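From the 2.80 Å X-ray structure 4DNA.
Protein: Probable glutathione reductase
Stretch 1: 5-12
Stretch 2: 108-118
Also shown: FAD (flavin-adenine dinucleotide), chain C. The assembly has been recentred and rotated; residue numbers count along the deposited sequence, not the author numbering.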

# COMPACT_ATOMS: atom_id res chain seq x y z
N ASP A 5 -19.64 5.09 -44.56
CA ASP A 5 -18.95 6.30 -44.12
C ASP A 5 -17.75 5.96 -43.24
O ASP A 5 -16.66 6.46 -43.45
CB ASP A 5 -19.90 7.22 -43.35
CG ASP A 5 -21.12 7.61 -44.15
OD1 ASP A 5 -21.02 7.81 -45.39
OD2 ASP A 5 -22.20 7.73 -43.54
N TYR A 6 -17.97 5.10 -42.25
CA TYR A 6 -16.90 4.71 -41.34
C TYR A 6 -16.80 3.21 -41.25
O TYR A 6 -17.73 2.50 -41.63
CB TYR A 6 -17.13 5.31 -39.95
CG TYR A 6 -17.33 6.81 -39.95
CD1 TYR A 6 -16.25 7.68 -40.05
CD2 TYR A 6 -18.61 7.36 -39.86
CE1 TYR A 6 -16.43 9.05 -40.06
CE2 TYR A 6 -18.80 8.73 -39.87
CZ TYR A 6 -17.72 9.57 -39.96
OH TYR A 6 -17.91 10.94 -39.97
N ASP A 7 -15.67 2.71 -40.76
CA ASP A 7 -15.56 1.30 -40.48
C ASP A 7 -16.19 1.04 -39.13
O ASP A 7 -16.80 -0.01 -38.91
CB ASP A 7 -14.09 0.85 -40.50
CG ASP A 7 -13.46 0.97 -41.87
OD1 ASP A 7 -13.74 0.11 -42.75
OD2 ASP A 7 -12.68 1.92 -42.09
N LEU A 8 -16.07 2.02 -38.23
CA LEU A 8 -16.48 1.84 -36.85
C LEU A 8 -16.99 3.11 -36.19
O LEU A 8 -16.21 4.00 -35.87
CB LEU A 8 -15.32 1.29 -36.01
CG LEU A 8 -15.66 1.15 -34.52
CD1 LEU A 8 -16.49 -0.10 -34.26
CD2 LEU A 8 -14.40 1.15 -33.68
N PHE A 9 -18.30 3.18 -35.96
CA PHE A 9 -18.85 4.23 -35.11
C PHE A 9 -18.94 3.76 -33.66
O PHE A 9 -19.38 2.64 -33.40
CB PHE A 9 -20.22 4.72 -35.60
CG PHE A 9 -20.59 6.08 -35.08
CD1 PHE A 9 -21.11 6.23 -33.79
CD2 PHE A 9 -20.41 7.20 -35.86
CE1 PHE A 9 -21.44 7.47 -33.30
CE2 PHE A 9 -20.74 8.45 -35.37
CZ PHE A 9 -21.26 8.59 -34.09
N VAL A 10 -18.50 4.62 -32.75
CA VAL A 10 -18.53 4.37 -31.31
C VAL A 10 -19.47 5.39 -30.66
O VAL A 10 -19.21 6.59 -30.71
CB VAL A 10 -17.12 4.55 -30.69
CG1 VAL A 10 -17.17 4.47 -29.18
CG2 VAL A 10 -16.15 3.51 -31.23
N ILE A 11 -20.56 4.91 -30.06
CA ILE A 11 -21.45 5.81 -29.35
C ILE A 11 -21.09 5.84 -27.87
O ILE A 11 -21.25 4.84 -27.17
CB ILE A 11 -22.93 5.41 -29.47
CG1 ILE A 11 -23.31 5.15 -30.93
CG2 ILE A 11 -23.81 6.51 -28.91
CD1 ILE A 11 -24.70 4.55 -31.10
N GLY A 12 -20.62 7.00 -27.40
CA GLY A 12 -20.29 7.19 -25.98
C GLY A 12 -18.81 7.39 -25.77
O GLY A 12 -18.01 6.55 -26.17
N ALA A 108 -8.89 9.05 -35.21
CA ALA A 108 -10.34 8.99 -35.04
C ALA A 108 -11.00 10.37 -35.13
O ALA A 108 -10.43 11.37 -34.70
CB ALA A 108 -10.68 8.33 -33.72
N GLU A 109 -12.20 10.41 -35.70
CA GLU A 109 -12.93 11.66 -35.84
C GLU A 109 -13.80 11.94 -34.61
O GLU A 109 -14.67 11.13 -34.25
CB GLU A 109 -13.79 11.64 -37.09
CG GLU A 109 -14.55 12.92 -37.31
CD GLU A 109 -15.39 12.88 -38.56
OE1 GLU A 109 -15.30 11.88 -39.30
OE2 GLU A 109 -16.14 13.86 -38.80
N ILE A 110 -13.55 13.08 -33.98
CA ILE A 110 -14.27 13.48 -32.77
C ILE A 110 -15.39 14.45 -33.12
O ILE A 110 -15.17 15.43 -33.83
CB ILE A 110 -13.32 14.15 -31.74
CG1 ILE A 110 -12.12 13.25 -31.45
CG2 ILE A 110 -14.06 14.48 -30.46
CD1 ILE A 110 -10.92 13.98 -30.86
N LEU A 111 -16.59 14.17 -32.61
CA LEU A 111 -17.72 15.08 -32.74
C LEU A 111 -18.47 15.15 -31.43
O LEU A 111 -18.59 14.14 -30.73
CB LEU A 111 -18.66 14.66 -33.87
CG LEU A 111 -18.57 13.20 -34.29
CD1 LEU A 111 -19.93 12.56 -34.39
CD2 LEU A 111 -17.82 13.11 -35.61
N ASP A 112 -18.96 16.34 -31.11
CA ASP A 112 -19.66 16.58 -29.84
C ASP A 112 -21.16 16.69 -30.12
O ASP A 112 -21.67 17.73 -30.55
CB ASP A 112 -19.13 17.82 -29.13
CG ASP A 112 -17.61 17.91 -29.17
OD1 ASP A 112 -16.97 17.58 -28.15
OD2 ASP A 112 -17.04 18.30 -30.21
N THR A 113 -21.85 15.58 -29.86
CA THR A 113 -23.25 15.41 -30.20
C THR A 113 -23.72 14.14 -29.51
O THR A 113 -22.92 13.24 -29.25
CB THR A 113 -23.45 15.29 -31.74
OG1 THR A 113 -24.79 14.88 -32.02
CG2 THR A 113 -22.50 14.29 -32.35
N ARG A 114 -25.01 14.08 -29.20
CA ARG A 114 -25.63 12.81 -28.86
C ARG A 114 -25.83 12.05 -30.18
O ARG A 114 -26.08 12.67 -31.23
CB ARG A 114 -26.96 13.06 -28.13
CG ARG A 114 -27.75 11.81 -27.79
CD ARG A 114 -29.13 12.15 -27.25
NE ARG A 114 -29.98 10.96 -27.19
CZ ARG A 114 -29.94 10.06 -26.20
NH1 ARG A 114 -29.10 10.21 -25.18
NH2 ARG A 114 -30.75 9.01 -26.23
N ALA A 115 -25.70 10.73 -30.13
CA ALA A 115 -25.94 9.88 -31.30
C ALA A 115 -27.04 8.84 -31.02
O ALA A 115 -27.09 8.25 -29.94
CB ALA A 115 -24.66 9.19 -31.74
N GLU A 116 -27.93 8.65 -32.00
CA GLU A 116 -28.96 7.62 -31.92
C GLU A 116 -28.89 6.70 -33.11
O GLU A 116 -28.15 6.94 -34.08
CB GLU A 116 -30.35 8.24 -31.82
CG GLU A 116 -30.85 8.39 -30.39
CD GLU A 116 -32.08 9.27 -30.30
OE1 GLU A 116 -33.05 9.05 -31.07
OE2 GLU A 116 -32.08 10.19 -29.44
N LEU A 117 -29.66 5.62 -33.04
CA LEU A 117 -29.63 4.60 -34.06
C LEU A 117 -30.80 4.66 -35.01
O LEU A 117 -31.96 4.61 -34.58
CB LEU A 117 -29.56 3.22 -33.41
CG LEU A 117 -28.16 2.83 -32.94
CD1 LEU A 117 -28.23 1.75 -31.88
CD2 LEU A 117 -27.34 2.36 -34.14
N ALA A 118 -30.47 4.80 -36.29
CA ALA A 118 -31.41 4.64 -37.40
C ALA A 118 -31.62 3.14 -37.71
O ALA A 118 -32.29 2.43 -36.93
CB ALA A 118 -30.90 5.38 -38.63
PA FAD C . -19.13 5.94 -19.12
O1A FAD C . -20.36 5.90 -18.23
O2A FAD C . -17.74 6.18 -18.57
O5B FAD C . -19.36 7.03 -20.27
C5B FAD C . -20.12 6.77 -21.46
C4B FAD C . -20.34 8.12 -22.11
O4B FAD C . -21.34 8.09 -23.14
C3B FAD C . -20.82 9.13 -21.08
O3B FAD C . -19.88 10.21 -21.04
C2B FAD C . -22.20 9.53 -21.54
O2B FAD C . -22.47 10.91 -21.26
C1B FAD C . -22.16 9.25 -23.04
N9A FAD C . -23.48 8.93 -23.63
C8A FAD C . -24.49 8.31 -22.99
N7A FAD C . -25.57 8.12 -23.79
C5A FAD C . -25.24 8.63 -24.99
C6A FAD C . -25.94 8.74 -26.27
N6A FAD C . -27.21 8.26 -26.35
N1A FAD C . -25.28 9.32 -27.31
C2A FAD C . -24.02 9.79 -27.16
N3A FAD C . -23.32 9.72 -26.01
C4A FAD C . -23.87 9.16 -24.89
N1 FAD C . -15.01 2.42 -11.13
C2 FAD C . -13.82 1.97 -10.67
O2 FAD C . -13.24 1.05 -11.29
N3 FAD C . -13.24 2.49 -9.57
C4 FAD C . -13.80 3.48 -8.85
O4 FAD C . -13.22 3.94 -7.84
C4X FAD C . -15.11 4.02 -9.29
N5 FAD C . -15.74 5.02 -8.62
C5X FAD C . -16.94 5.48 -9.06
C6 FAD C . -17.58 6.51 -8.37
C7 FAD C . -18.82 7.00 -8.81
C7M FAD C . -19.47 8.11 -8.03
C8 FAD C . -19.45 6.42 -10.04
C8M FAD C . -20.78 6.91 -10.56
C9 FAD C . -18.82 5.40 -10.72
C9A FAD C . -17.59 4.91 -10.28
N10 FAD C . -16.95 3.87 -10.99
C10 FAD C . -15.70 3.41 -10.51
C1' FAD C . -17.59 3.30 -12.18
C2' FAD C . -17.00 3.80 -13.49
O2' FAD C . -17.05 5.23 -13.52
C3' FAD C . -17.75 3.19 -14.69
O3' FAD C . -17.83 1.78 -14.48
C4' FAD C . -17.06 3.47 -16.02
O4' FAD C . -17.12 4.87 -16.31
C5' FAD C . -17.73 2.70 -17.15
O5' FAD C . -17.63 3.47 -18.35
P FAD C . -18.51 3.19 -19.68
O1P FAD C . -17.58 2.81 -20.82
O2P FAD C . -19.69 2.31 -19.33
O3P FAD C . -19.09 4.64 -20.06

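Strand 8-11 and strand 115-117 do not pair as neighbours in a sheet. Their axes come no closer than 8.4 Å, and their N-to-C directions lie 113° apart, so the strands cross steeply. No backbone hydrogen bond joins the stretches; the separation is that of layers packed through side chains. The CA atoms of Ile11 and Ala115 are 6.4 Å apart, whereas those of Phe9 and Glu109, which do not touch each other, are 9.5 Å apart.

Alternation along the first strand selects the residues that take part. Phe9 and Ile11 reach the second stretch, while Leu8 and Val10 stay out of range. The CA-to-CB bond of Ile11 points toward the partner: its CG2 lies 4.0 Å from CB of Ala115, and its CD1, extended by a t chi2, lies 4.3 Å from CG of Leu117. Phe9 starts sideways, but its ring comes nearer, with CE1 4.0 Å from CB of Ala115 and CZ 4.2 Å from CD1 of Leu111. Ala115 thus touches both residues, at the place where the CA atoms of Ile11 and Ala115 come to 6.4 Å. These are apolar van der Waals contacts, within a modest total of 304 Å² of buried surface.

The one polar link lies at Tyr6, where OH donates a hydrogen bond to OE1 of Glu109 at 2.9 Å. The carboxylate oxygen sits near the plane of the ring, at its edge, and the t, t conformation of Glu109 extends the side chain to reach it.

FAD borders the same contact. Ala115 N donates to FAD N1A at 3.2 Å with an N-H...acceptor angle of 167°, and Ile11 CG2 approaches FAD N1A at 3.6 Å. Ala115 therefore touches Phe9 and Ile11 while its backbone N binds the adenine; Ile11 CG2 lies 3.9 Å from Ala115 O as well.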